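Local coordinates for protein (S)-imine reductase (Streptomyces sp. GF3546, PDB 4OQY) that probably uses NADPH to reduce imines to amines with S selectivity, and serves in the direct reductive amination of ketones, at residues N20-N25 with E146-V151. Residues are numbered along the deposited sequence; the frame is centred on the assembly and turned at random.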
ATOM      1  N   ASN B  20     -14.223   6.659  27.799  1.00 26.32           N
ATOM      2  CA  ASN B  20     -14.081   8.132  27.886  1.00 27.63           C
ATOM      3  C   ASN B  20     -15.056   8.820  26.971  1.00 27.65           C
ATOM      4  O   ASN B  20     -15.688   9.796  27.342  1.00 28.59           O
ATOM      5  CB  ASN B  20     -12.659   8.579  27.539  1.00 28.37           C
ATOM      6  CG  ASN B  20     -11.681   8.378  28.692  1.00 29.06           C
ATOM      7  OD1 ASN B  20     -10.618   7.778  28.523  1.00 29.25           O
ATOM      8  ND2 ASN B  20     -12.027   8.904  29.861  1.00 29.64           N
ATOM      9  N   THR B  21     -15.189   8.274  25.773  1.00 27.19           N
ATOM     10  CA  THR B  21     -16.110   8.811  24.795  1.00 27.30           C
ATOM     11  C   THR B  21     -17.577   8.674  25.237  1.00 27.06           C
ATOM     12  O   THR B  21     -18.381   9.622  25.075  1.00 27.14           O
ATOM     13  CB  THR B  21     -15.876   8.164  23.429  1.00 26.99           C
ATOM     14  OG1 THR B  21     -14.572   8.539  22.970  1.00 27.39           O
ATOM     15  CG2 THR B  21     -16.916   8.631  22.436  1.00 27.28           C
ATOM     16  N   PHE B  22     -17.929   7.516  25.790  1.00 26.05           N
ATOM     17  CA  PHE B  22     -19.280   7.321  26.336  1.00 26.03           C
ATOM     18  C   PHE B  22     -19.583   8.320  27.465  1.00 26.90           C
ATOM     19  O   PHE B  22     -20.667   8.932  27.515  1.00 27.66           O
ATOM     20  CB  PHE B  22     -19.465   5.870  26.853  1.00 24.98           C
ATOM     21  CG  PHE B  22     -19.836   4.850  25.792  1.00 24.30           C
ATOM     22  CD1 PHE B  22     -20.834   5.109  24.873  1.00 24.35           C
ATOM     23  CD2 PHE B  22     -19.252   3.584  25.798  1.00 23.54           C
ATOM     24  CE1 PHE B  22     -21.187   4.177  23.928  1.00 23.93           C
ATOM     25  CE2 PHE B  22     -19.614   2.630  24.857  1.00 23.01           C
ATOM     26  CZ  PHE B  22     -20.585   2.922  23.928  1.00 23.27           C
ATOM     27  N   LEU B  23     -18.618   8.492  28.365  1.00 27.30           N
ATOM     28  CA  LEU B  23     -18.769   9.417  29.475  1.00 28.33           C
ATOM     29  C   LEU B  23     -18.842  10.870  29.005  1.00 29.31           C
ATOM     30  O   LEU B  23     -19.681  11.619  29.480  1.00 29.84           O
ATOM     31  CB  LEU B  23     -17.608   9.282  30.453  1.00 28.38           C
ATOM     32  CG  LEU B  23     -17.561   7.978  31.231  1.00 27.57           C
ATOM     33  CD1 LEU B  23     -16.262   7.928  32.000  1.00 27.67           C
ATOM     34  CD2 LEU B  23     -18.761   7.868  32.159  1.00 27.68           C
ATOM     35  N   ASP B  24     -17.985  11.251  28.059  1.00 29.95           N
ATOM     36  CA  ASP B  24     -18.036  12.599  27.438  1.00 31.26           C
ATOM     37  C   ASP B  24     -19.411  12.947  26.918  1.00 31.48           C
ATOM     38  O   ASP B  24     -19.811  14.115  26.916  1.00 32.00           O
ATOM     39  CB  ASP B  24     -17.068  12.692  26.258  1.00 31.73           C
ATOM     40  CG  ASP B  24     -15.596  12.702  26.688  1.00 32.18           C
ATOM     41  OD1 ASP B  24     -15.301  12.831  27.888  1.00 32.95           O
ATOM     42  OD2 ASP B  24     -14.720  12.588  25.812  1.00 32.61           O
ATOM     43  N   ASN B  25     -20.133  11.931  26.456  1.00 30.54           N
ATOM     44  CA  ASN B  25     -21.451  12.143  25.885  1.00 30.92           C
ATOM     45  C   ASN B  25     -22.612  11.869  26.847  1.00 30.86           C
ATOM     46  O   ASN B  25     -23.752  11.789  26.419  1.00 31.29           O
ATOM     47  CB  ASN B  25     -21.602  11.314  24.600  1.00 30.59           C
ATOM     48  CG  ASN B  25     -20.745  11.837  23.452  1.00 30.96           C
ATOM     49  OD1 ASN B  25     -19.620  11.377  23.221  1.00 30.54           O
ATOM     50  ND2 ASN B  25     -21.267  12.827  22.743  1.00 31.80           N
ATOM     51  N   GLU B 146     -28.134   1.045  17.846  1.00 30.92           N
ATOM     52  CA  GLU B 146     -27.371   1.875  16.913  1.00 31.93           C
ATOM     53  C   GLU B 146     -27.087   3.256  17.490  1.00 32.06           C
ATOM     54  O   GLU B 146     -25.983   3.761  17.336  1.00 31.38           O
ATOM     55  CB  GLU B 146     -28.118   2.011  15.580  1.00 33.49           C
ATOM     56  CG  GLU B 146     -27.352   2.751  14.496  1.00 35.07           C
ATOM     57  CD  GLU B 146     -28.182   3.075  13.251  1.00 37.13           C
ATOM     58  OE1 GLU B 146     -29.339   2.597  13.121  1.00 38.29           O
ATOM     59  OE2 GLU B 146     -27.689   3.857  12.397  1.00 38.77           O
ATOM     60  N   ASP B 147     -28.075   3.845  18.155  1.00 32.83           N
ATOM     61  CA  ASP B 147     -27.919   5.189  18.715  1.00 33.75           C
ATOM     62  C   ASP B 147     -26.860   5.207  19.814  1.00 32.39           C
ATOM     63  O   ASP B 147     -26.161   6.191  19.967  1.00 32.48           O
ATOM     64  CB  ASP B 147     -29.256   5.723  19.250  1.00 35.72           C
ATOM     65  CG  ASP B 147     -30.142   6.313  18.155  1.00 38.04           C
ATOM     66  OD1 ASP B 147     -29.794   6.220  16.951  1.00 39.84           O
ATOM     67  OD2 ASP B 147     -31.190   6.913  18.499  1.00 40.36           O
ATOM     68  N   THR B 148     -26.704   4.113  20.556  1.00 30.69           N
ATOM     69  CA  THR B 148     -25.621   4.027  21.529  1.00 29.70           C
ATOM     70  C   THR B 148     -24.263   3.740  20.859  1.00 28.83           C
ATOM     71  O   THR B 148     -23.255   4.372  21.164  1.00 29.01           O
ATOM     72  CB  THR B 148     -25.940   2.961  22.576  1.00 29.34           C
ATOM     73  OG1 THR B 148     -27.184   3.277  23.215  1.00 29.51           O
ATOM     74  CG2 THR B 148     -24.841   2.875  23.600  1.00 28.84           C
ATOM     75  N   LEU B 149     -24.240   2.836  19.897  1.00 28.11           N
ATOM     76  CA  LEU B 149     -22.993   2.516  19.202  1.00 27.39           C
ATOM     77  C   LEU B 149     -22.437   3.728  18.407  1.00 27.56           C
ATOM     78  O   LEU B 149     -21.226   3.913  18.310  1.00 26.75           O
ATOM     79  CB  LEU B 149     -23.209   1.308  18.301  1.00 27.09           C
ATOM     80  CG  LEU B 149     -23.579   0.021  19.050  1.00 26.64           C
ATOM     81  CD1 LEU B 149     -24.054  -1.052  18.074  1.00 26.67           C
ATOM     82  CD2 LEU B 149     -22.417  -0.494  19.896  1.00 26.07           C
ATOM     83  N   LYS B 150     -23.329   4.557  17.864  1.00 28.33           N
ATOM     84  CA  LYS B 150     -22.921   5.739  17.101  1.00 29.23           C
ATOM     85  C   LYS B 150     -22.139   6.751  17.903  1.00 29.12           C
ATOM     86  O   LYS B 150     -21.532   7.668  17.334  1.00 29.87           O
ATOM     87  CB  LYS B 150     -24.128   6.471  16.549  1.00 30.54           C
ATOM     88  CG  LYS B 150     -24.669   5.950  15.247  1.00 31.32           C
ATOM     89  CD  LYS B 150     -26.034   6.643  15.035  1.00 32.83           C
ATOM     90  CE  LYS B 150     -26.265   7.825  15.979  1.00 33.94           C
ATOM     91  NZ  LYS B 150     -27.582   8.525  15.873  1.00 35.41           N
ATOM     92  N   VAL B 151     -22.210   6.650  19.219  1.00 28.49           N
ATOM     93  CA  VAL B 151     -21.469   7.592  20.042  1.00 28.42           C
ATOM     94  C   VAL B 151     -19.971   7.315  19.843  1.00 27.58           C
ATOM     95  O   VAL B 151     -19.161   8.228  19.842  1.00 27.39           O
ATOM     96  CB  VAL B 151     -21.889   7.492  21.521  1.00 28.51           C
ATOM     97  CG1 VAL B 151     -21.007   8.366  22.374  1.00 28.96           C
ATOM     98  CG2 VAL B 151     -23.348   7.909  21.690  1.00 29.06           C
TER
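V151 presses CG1 against F22 and N25 where two parts of the Rossmann-type domain meet: helix 13-24, the helix of the strand-turn-helix whose glycines G10, G12 and G15 fit a GxGxxG pattern, and the C-terminal end of helix 139-149 with the residues that follow it. The pairing illustrates how a single branched residue can fill the join between two helices without any hydrogen bond passing between them.

The apolar part rests on V151 CG1, anti to the backbone N (chi1 174°). It approaches F22 CD1 obliquely, at 4.1 Å, and also packs against N25 CB at 3.7 Å; the valine and asparagine side chains lie alongside, pointing opposite ways. The T148 side chain crosses that of F22 at about a right angle, its methyl CG2 3.9 Å from F22 CE1. Beyond this valine, F22 packs on V6 and V8 of strand 6-9 and V29 of strand 29-32, tying the join to the sheet.

Backbone carbonyls supply the other kind of contact. T21 turns its methyl, CG2, to V151 O at 3.5 Å, while its hydroxyl bonds to A17 O within its own helix. T148 O lies in the ring plane at the edge, 3.5 Å from F22 CE1.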